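Local structure of rhamnosidase B (Bacillus sp., 2OKX) at residues N333-L337 and P386-Y392; P19-W23 and R138-P142. The protein hydrolytically releases terminal alpha-L-rhamnose from glycosides as a glycoside hydrolase family 78 alpha-L-rhamnosidase, probably with inversion of the anomeric centre. The contacts are given in a common frame with arbitrary orientation. Where two conformers were deposited one is given. Numbering follows the deposited sequence.

Interaction 1. Residues N333-L337 and P386-Y392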
ATOM      1  N   ASN A 333      16.200   0.818 -32.217  1.00 36.27           N
ATOM      2  CA  ASN A 333      14.789   1.133 -32.032  1.00 34.81           C
ATOM      3  C   ASN A 333      14.608   2.331 -31.104  1.00 35.11           C
ATOM      4  O   ASN A 333      13.485   2.664 -30.729  1.00 34.67           O
ATOM      5  CB  ASN A 333      14.022  -0.077 -31.481  1.00 33.87           C
ATOM      6  CG  ASN A 333      14.357  -0.385 -30.030  1.00 32.65           C
ATOM      7  OD1 ASN A 333      13.679  -1.192 -29.390  1.00 35.18           O
ATOM      8  ND2 ASN A 333      15.404   0.244 -29.509  1.00 26.05           N
ATOM      9  N   GLY A 334      15.714   2.975 -30.740  1.00 33.86           N
ATOM     10  CA  GLY A 334      15.641   4.131 -29.862  1.00 35.57           C
ATOM     11  C   GLY A 334      16.214   3.909 -28.471  1.00 35.00           C
ATOM     12  O   GLY A 334      16.707   4.845 -27.843  1.00 35.60           O
ATOM     13  N   VAL A 335      16.144   2.673 -27.986  1.00 34.01           N
ATOM     14  CA  VAL A 335      16.664   2.327 -26.664  1.00 32.42           C
ATOM     15  C   VAL A 335      18.055   1.719 -26.826  1.00 30.77           C
ATOM     16  O   VAL A 335      18.221   0.711 -27.510  1.00 32.05           O
ATOM     17  CB  VAL A 335      15.737   1.307 -25.963  1.00 32.49           C
ATOM     18  CG1 VAL A 335      16.295   0.940 -24.601  1.00 30.56           C
ATOM     19  CG2 VAL A 335      14.340   1.891 -25.835  1.00 33.63           C
ATOM     20  N   PRO A 336      19.073   2.325 -26.192  1.00 28.79           N
ATOM     21  CA  PRO A 336      20.466   1.875 -26.253  1.00 28.39           C
ATOM     22  C   PRO A 336      20.794   0.574 -25.528  1.00 28.96           C
ATOM     23  O   PRO A 336      21.965   0.239 -25.345  1.00 29.24           O
ATOM     24  CB  PRO A 336      21.228   3.059 -25.669  1.00 29.64           C
ATOM     25  CG  PRO A 336      20.286   3.547 -24.614  1.00 28.01           C
ATOM     26  CD  PRO A 336      18.949   3.519 -25.336  1.00 29.69           C
ATOM     27  N   LEU A 337      19.765  -0.155 -25.114  1.00 29.68           N
ATOM     28  CA  LEU A 337      19.966  -1.419 -24.419  1.00 30.28           C
ATOM     29  C   LEU A 337      19.206  -2.516 -25.140  1.00 28.66           C
ATOM     30  O   LEU A 337      18.259  -2.251 -25.879  1.00 30.20           O
ATOM     31  CB  LEU A 337      19.447  -1.342 -22.973  1.00 30.20           C
ATOM     32  CG  LEU A 337      19.981  -0.261 -22.034  1.00 30.27           C
ATOM     33  CD1 LEU A 337      19.265  -0.349 -20.696  1.00 31.34           C
ATOM     34  CD2 LEU A 337      21.466  -0.434 -21.845  1.00 31.54           C
ATOM     35  N   PRO A 386      15.524  -6.395 -28.999  1.00 32.40           N
ATOM     36  CA  PRO A 386      15.505  -4.958 -28.721  1.00 31.60           C
ATOM     37  C   PRO A 386      14.651  -4.727 -27.474  1.00 29.70           C
ATOM     38  O   PRO A 386      13.803  -5.555 -27.139  1.00 27.98           O
ATOM     39  CB  PRO A 386      14.869  -4.376 -29.978  1.00 32.62           C
ATOM     40  CG  PRO A 386      13.908  -5.446 -30.376  1.00 34.45           C
ATOM     41  CD  PRO A 386      14.727  -6.709 -30.197  1.00 32.38           C
ATOM     42  N   PHE A 387      14.882  -3.611 -26.791  1.00 29.85           N
ATOM     43  CA  PHE A 387      14.134  -3.280 -25.581  1.00 27.99           C
ATOM     44  C   PHE A 387      12.878  -2.502 -25.958  1.00 27.48           C
ATOM     45  O   PHE A 387      12.972  -1.461 -26.599  1.00 28.03           O
ATOM     46  CB  PHE A 387      15.002  -2.427 -24.659  1.00 27.25           C
ATOM     47  CG  PHE A 387      14.695  -2.606 -23.201  1.00 27.46           C
ATOM     48  CD1 PHE A 387      15.562  -3.324 -22.382  1.00 26.84           C
ATOM     49  CD2 PHE A 387      13.529  -2.083 -22.653  1.00 26.48           C
ATOM     50  CE1 PHE A 387      15.272  -3.521 -21.030  1.00 26.89           C
ATOM     51  CE2 PHE A 387      13.227  -2.274 -21.303  1.00 27.73           C
ATOM     52  CZ  PHE A 387      14.101  -2.996 -20.491  1.00 26.62           C
ATOM     53  N   GLU A 388      11.705  -3.002 -25.572  1.00 29.37           N
ATOM     54  CA  GLU A 388      10.462  -2.307 -25.897  1.00 31.25           C
ATOM     55  C   GLU A 388      10.508  -0.886 -25.327  1.00 30.75           C
ATOM     56  O   GLU A 388      10.615  -0.693 -24.119  1.00 31.23           O
ATOM     57  CB  GLU A 388       9.249  -3.061 -25.337  1.00 33.54           C
ATOM     58  CG  GLU A 388       7.919  -2.472 -25.807  1.00 40.79           C
ATOM     59  CD  GLU A 388       6.699  -3.210 -25.275  1.00 45.02           C
ATOM     60  OE1 GLU A 388       5.563  -2.796 -25.605  1.00 47.11           O
ATOM     61  OE2 GLU A 388       6.865  -4.198 -24.529  1.00 46.77           O
ATOM     62  N   PRO A 389      10.432   0.129 -26.203  1.00 31.13           N
ATOM     63  CA  PRO A 389      10.468   1.550 -25.839  1.00 30.29           C
ATOM     64  C   PRO A 389       9.592   1.990 -24.664  1.00 28.07           C
ATOM     65  O   PRO A 389      10.044   2.737 -23.802  1.00 28.20           O
ATOM     66  CB  PRO A 389      10.070   2.242 -27.138  1.00 30.97           C
ATOM     67  CG  PRO A 389      10.668   1.340 -28.176  1.00 31.31           C
ATOM     68  CD  PRO A 389      10.278  -0.027 -27.662  1.00 32.00           C
ATOM     69  N   SER A 390       8.344   1.535 -24.633  1.00 28.29           N
ATOM     70  CA  SER A 390       7.425   1.920 -23.567  1.00 27.81           C
ATOM     71  C   SER A 390       7.822   1.396 -22.182  1.00 27.62           C
ATOM     72  O   SER A 390       7.284   1.843 -21.165  1.00 26.62           O
ATOM     73  CB  SER A 390       6.003   1.465 -23.908  1.00 27.51           C
ATOM     74  OG  SER A 390       5.917   0.054 -23.999  1.00 29.94           O
ATOM     75  N   LEU A 391       8.768   0.465 -22.146  1.00 25.61           N
ATOM     76  CA  LEU A 391       9.221  -0.119 -20.886  1.00 26.01           C
ATOM     77  C   LEU A 391      10.570   0.459 -20.487  1.00 24.40           C
ATOM     78  O   LEU A 391      11.225  -0.046 -19.581  1.00 22.89           O
ATOM     79  CB  LEU A 391       9.358  -1.643 -21.034  1.00 25.93           C
ATOM     80  CG  LEU A 391       8.156  -2.414 -21.590  1.00 24.35           C
ATOM     81  CD1 LEU A 391       8.483  -3.903 -21.643  1.00 22.48           C
ATOM     82  CD2 LEU A 391       6.935  -2.164 -20.721  1.00 22.93           C
ATOM     83  N   TYR A 392      10.971   1.532 -21.156  1.00 24.28           N
ATOM     84  CA  TYR A 392      12.270   2.144 -20.909  1.00 24.98           C
ATOM     85  C   TYR A 392      12.229   3.667 -20.865  1.00 25.19           C
ATOM     86  O   TYR A 392      11.535   4.298 -21.664  1.00 25.62           O
ATOM     87  CB  TYR A 392      13.232   1.707 -22.017  1.00 24.65           C
ATOM     88  CG  TYR A 392      14.596   2.345 -21.969  1.00 22.75           C
ATOM     89  CD1 TYR A 392      15.632   1.764 -21.243  1.00 22.23           C
ATOM     90  CD2 TYR A 392      14.858   3.531 -22.660  1.00 22.94           C
ATOM     91  CE1 TYR A 392      16.896   2.339 -21.207  1.00 20.63           C
ATOM     92  CE2 TYR A 392      16.121   4.118 -22.628  1.00 18.95           C
ATOM     93  CZ  TYR A 392      17.133   3.516 -21.902  1.00 21.31           C
ATOM     94  OH  TYR A 392      18.388   4.075 -21.874  1.00 20.02           O
TER
HETATM   95  O   HOH W   1      16.466  -1.763 -27.835  1.00 27.36           O

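Interaction 2. Residues P19-W23 and R138-P142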
ATOM      1  N   PRO A  19      -3.907   0.636 -23.805  1.00 27.76           N
ATOM      2  CA  PRO A  19      -2.537   1.139 -23.882  1.00 27.63           C
ATOM      3  C   PRO A  19      -1.873   1.144 -22.510  1.00 27.56           C
ATOM      4  O   PRO A  19      -2.550   1.210 -21.479  1.00 27.80           O
ATOM      5  CB  PRO A  19      -2.721   2.544 -24.441  1.00 25.91           C
ATOM      6  CG  PRO A  19      -4.024   2.960 -23.836  1.00 26.18           C
ATOM      7  CD  PRO A  19      -4.880   1.725 -24.004  1.00 27.57           C
ATOM      8  N   ARG A  20      -0.549   1.070 -22.505  1.00 26.87           N
ATOM      9  CA  ARG A  20       0.201   1.074 -21.258  1.00 26.85           C
ATOM     10  C   ARG A  20       0.385   2.490 -20.731  1.00 26.66           C
ATOM     11  O   ARG A  20       0.743   3.400 -21.482  1.00 24.67           O
ATOM     12  CB  ARG A  20       1.587   0.455 -21.465  1.00 26.10           C
ATOM     13  CG  ARG A  20       2.503   0.529 -20.234  1.00 25.44           C
ATOM     14  CD  ARG A  20       3.964   0.389 -20.645  1.00 24.82           C
ATOM     15  NE  ARG A  20       4.920   0.484 -19.539  1.00 24.64           N
ATOM     16  CZ  ARG A  20       5.195  -0.500 -18.685  1.00 25.21           C
ATOM     17  NH1 ARG A  20       4.581  -1.677 -18.788  1.00 23.53           N
ATOM     18  NH2 ARG A  20       6.120  -0.323 -17.750  1.00 23.76           N
ATOM     19  N   ASN A  21       0.126   2.667 -19.439  1.00 25.99           N
ATOM     20  CA  ASN A  21       0.336   3.952 -18.779  1.00 24.70           C
ATOM     21  C   ASN A  21      -0.067   5.154 -19.636  1.00 23.95           C
ATOM     22  O   ASN A  21       0.760   6.006 -19.941  1.00 23.63           O
ATOM     23  CB  ASN A  21       1.820   4.051 -18.402  1.00 24.00           C
ATOM     24  CG  ASN A  21       2.146   5.273 -17.557  1.00 23.19           C
ATOM     25  OD1 ASN A  21       3.309   5.665 -17.447  1.00 25.43           O
ATOM     26  ND2 ASN A  21       1.134   5.866 -16.952  1.00 20.15           N
ATOM     27  N   GLU A  22      -1.339   5.226 -20.015  1.00 25.40           N
ATOM     28  CA  GLU A  22      -1.807   6.339 -20.830  1.00 26.17           C
ATOM     29  C   GLU A  22      -2.864   7.173 -20.125  1.00 24.31           C
ATOM     30  O   GLU A  22      -3.849   6.643 -19.617  1.00 24.47           O
ATOM     31  CB  GLU A  22      -2.380   5.830 -22.161  1.00 28.50           C
ATOM     32  CG  GLU A  22      -2.931   6.937 -23.059  1.00 31.85           C
ATOM     33  CD  GLU A  22      -3.450   6.421 -24.391  1.00 33.02           C
ATOM     34  OE1 GLU A  22      -4.688   6.301 -24.559  1.00 33.24           O
ATOM     35  OE2 GLU A  22      -2.612   6.125 -25.268  1.00 32.85           O
ATOM     36  N   TRP A  23      -2.651   8.483 -20.099  1.00 24.37           N
ATOM     37  CA  TRP A  23      -3.604   9.400 -19.488  1.00 25.50           C
ATOM     38  C   TRP A  23      -4.359  10.073 -20.634  1.00 24.71           C
ATOM     39  O   TRP A  23      -3.758  10.716 -21.493  1.00 26.10           O
ATOM     40  CB  TRP A  23      -2.864  10.431 -18.627  1.00 25.34           C
ATOM     41  CG  TRP A  23      -2.207   9.817 -17.411  1.00 26.20           C
ATOM     42  CD1 TRP A  23      -2.131   8.484 -17.103  1.00 26.90           C
ATOM     43  CD2 TRP A  23      -1.547  10.512 -16.346  1.00 26.25           C
ATOM     44  NE1 TRP A  23      -1.466   8.309 -15.912  1.00 26.59           N
ATOM     45  CE2 TRP A  23      -1.097   9.536 -15.426  1.00 27.65           C
ATOM     46  CE3 TRP A  23      -1.293  11.864 -16.077  1.00 26.80           C
ATOM     47  CZ2 TRP A  23      -0.404   9.871 -14.255  1.00 26.52           C
ATOM     48  CZ3 TRP A  23      -0.603  12.196 -14.910  1.00 26.40           C
ATOM     49  CH2 TRP A  23      -0.169  11.202 -14.015  1.00 25.58           C
ATOM     50  N   ARG A 138       4.261  11.261 -20.711  1.00 25.70           N
ATOM     51  CA  ARG A 138       5.068  10.190 -21.292  1.00 26.38           C
ATOM     52  C   ARG A 138       4.624   8.806 -20.839  1.00 26.39           C
ATOM     53  O   ARG A 138       4.704   8.472 -19.655  1.00 25.58           O
ATOM     54  CB  ARG A 138       6.539  10.391 -20.928  1.00 25.15           C
ATOM     55  CG  ARG A 138       7.076  11.789 -21.212  1.00 27.14           C
ATOM     56  CD  ARG A 138       6.712  12.273 -22.613  1.00 28.43           C
ATOM     57  NE  ARG A 138       7.428  13.495 -22.976  1.00 29.14           N
ATOM     58  CZ  ARG A 138       7.082  14.301 -23.978  1.00 29.47           C
ATOM     59  NH1 ARG A 138       6.020  14.022 -24.726  1.00 26.98           N
ATOM     60  NH2 ARG A 138       7.798  15.385 -24.232  1.00 29.81           N
ATOM     61  N   SER A 139       4.169   7.997 -21.793  1.00 24.78           N
ATOM     62  CA  SER A 139       3.703   6.652 -21.494  1.00 24.26           C
ATOM     63  C   SER A 139       4.820   5.663 -21.187  1.00 23.61           C
ATOM     64  O   SER A 139       4.552   4.488 -20.941  1.00 25.48           O
ATOM     65  CB  SER A 139       2.846   6.120 -22.644  0.51 24.57           C
ATOM     66  OG  SER A 139       1.593   6.779 -22.678  0.51 25.56           O
ATOM     67  N   ASN A 140       6.066   6.119 -21.213  1.00 23.73           N
ATOM     68  CA  ASN A 140       7.178   5.230 -20.896  1.00 23.58           C
ATOM     69  C   ASN A 140       7.736   5.514 -19.496  1.00 23.84           C
ATOM     70  O   ASN A 140       8.803   5.010 -19.139  1.00 22.68           O
ATOM     71  CB  ASN A 140       8.308   5.357 -21.927  1.00 23.68           C
ATOM     72  CG  ASN A 140       9.001   6.709 -21.885  1.00 23.50           C
ATOM     73  OD1 ASN A 140      10.196   6.814 -22.169  1.00 24.28           O
ATOM     74  ND2 ASN A 140       8.254   7.748 -21.545  1.00 22.42           N
ATOM     75  N   SER A 141       7.014   6.308 -18.706  1.00 21.43           N
ATOM     76  CA  SER A 141       7.475   6.637 -17.357  1.00 23.55           C
ATOM     77  C   SER A 141       7.596   5.361 -16.516  1.00 22.37           C
ATOM     78  O   SER A 141       6.984   4.338 -16.828  1.00 23.04           O
ATOM     79  CB  SER A 141       6.531   7.652 -16.692  1.00 19.60           C
ATOM     80  OG  SER A 141       5.264   7.093 -16.425  1.00 22.43           O
ATOM     81  N   PRO A 142       8.387   5.406 -15.435  1.00 22.17           N
ATOM     82  CA  PRO A 142       8.588   4.240 -14.568  1.00 22.05           C
ATOM     83  C   PRO A 142       7.355   3.598 -13.944  1.00 22.87           C
ATOM     84  O   PRO A 142       6.409   4.281 -13.542  1.00 21.77           O
ATOM     85  CB  PRO A 142       9.540   4.765 -13.489  1.00 21.57           C
ATOM     86  CG  PRO A 142      10.255   5.891 -14.165  1.00 20.79           C
ATOM     87  CD  PRO A 142       9.140   6.563 -14.919  1.00 20.80           C
TER
HETATM   88  O   HOH W   2       8.032   2.042 -18.363  1.00 25.89           O
HETATM   89  O   HOH W   3       5.271   3.201 -18.818  1.00 31.69           O
HETATM   90  O   HOH W   4      -0.158   5.764 -24.895  1.00 49.19           O

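Interaction 1. Residues N333-L337 and P386-Y392
Val-335 lays its CG1 methyl on the ring of Tyr-392: CG1 stands 3.4 Å from the ring centroid and 9° off the ring normal, a CH-pi contact over the face. The same methyl lies 3.6 Å from Phe-387 CB, so it is wedged between the first and last parts of 386-392. The other methyl, Val-335 CG2, comes to 3.9 Å from Pro-389 CA. Val-335 is buried, and its t rotamer sends both methyls into the bend of the facing loop. That bend is held by two backbone hydrogen bonds, Leu-391 N to Glu-388 O at 2.9 Å and Tyr-392 N to Pro-389 O at 3.1 Å, which return the chain so that Tyr-392 comes back beside Val-335.

Leu-337 and Pro-336 extend the apolar patch along the tyrosine, with Leu-337 CD1 3.6 Å from Tyr-392 CE1 and Pro-336 CD 3.9 Å from Tyr-392 CZ. The phenol OH is hydrogen-bonded to Tyr-219 and Glu-394, so its polar end is satisfied beyond this packing. Near the start of 386-392 the backbones are linked through water 1, which donates to Leu-337 O at 2.7 Å and accepts from Phe-387 N at 2.6 Å. Gly-334 has a positive phi of 111°; at these backbone angles (111/-30) a CB would be jammed against the carbonyl O of Asn-333.

Strand 338-340 pairs antiparallel with 384-386, and 392-393 is an edge strand beside 219-223. The contact is thus loop packing at the strand ends of two antiparallel sheets, consistent with the beta-sandwich of a galactose-binding-like domain such as D2.

Interaction 2. Residues P19-W23 and R138-P142
Arg-20 opens the contact with its backbone and guanidinium. Its carbonyl O lies 3.6 Å from Ser-139 CB, while its NE donates to water 3 at 2.8 Å; that water is also 2.6 Å from Ser-139 O and 2.9 Å from Ser-141 O. Water 2 accepts from Arg-20 NH2 at 3.1 Å and lies 3.0 Å from Ser-141 O, to which it can donate, though its protons have other acceptors in reach. The guanidinium has a stronger partner in its salt bridge to Asp-224.

Asn-21 follows at the closest backbone approach, its CA 5.1 Å from Ser-139 CA. Its phi/psi of 40/61 is a left-handed conformation, found just before strand 22-31 begins. Ser-139 OG donates to Asn-21 O at 3.0 Å, and Ser-139 CA makes a CA-H...O contact with the same oxygen at 3.4 Å. The asparagine side chain points toward the type I turn from Arg-138 to Ser-141, bringing Asn-21 OD1 to 2.6 Å from Ser-141 OG, a hydroxyl that also has Gly-151 O as a possible acceptor.

Glu-22 touches more lightly: water 4 donates to Glu-22 OE2 at 2.5 Å and to Ser-139 OG at 3.0 Å.

With 222 Å² buried in total, polar groups and ordered water dominate this junction, implying that the turn is positioned by directional bonds more than by apolar packing.

Interaction 2 closes before interaction 1 opens along the chain, and their centres lie about 14 Å apart on the same side of the chain's centre. The former joins the start of strand 22-31, in the seven-stranded antiparallel sheet, to the loop after strand 130-133 of that sheet; the latter lies among loops of the D2 domain. They touch directly: Ser-390 O is 3.2 Å from Arg-20 NE, and Leu-391 CD2 is 3.1 Å from Arg-20 NH1. Asp-224 ties them further, salt-bridged to Arg-20 and joined to Leu-391 by a backbone hydrogen bond. Together they mark a place where the N-terminal region and D2 meet.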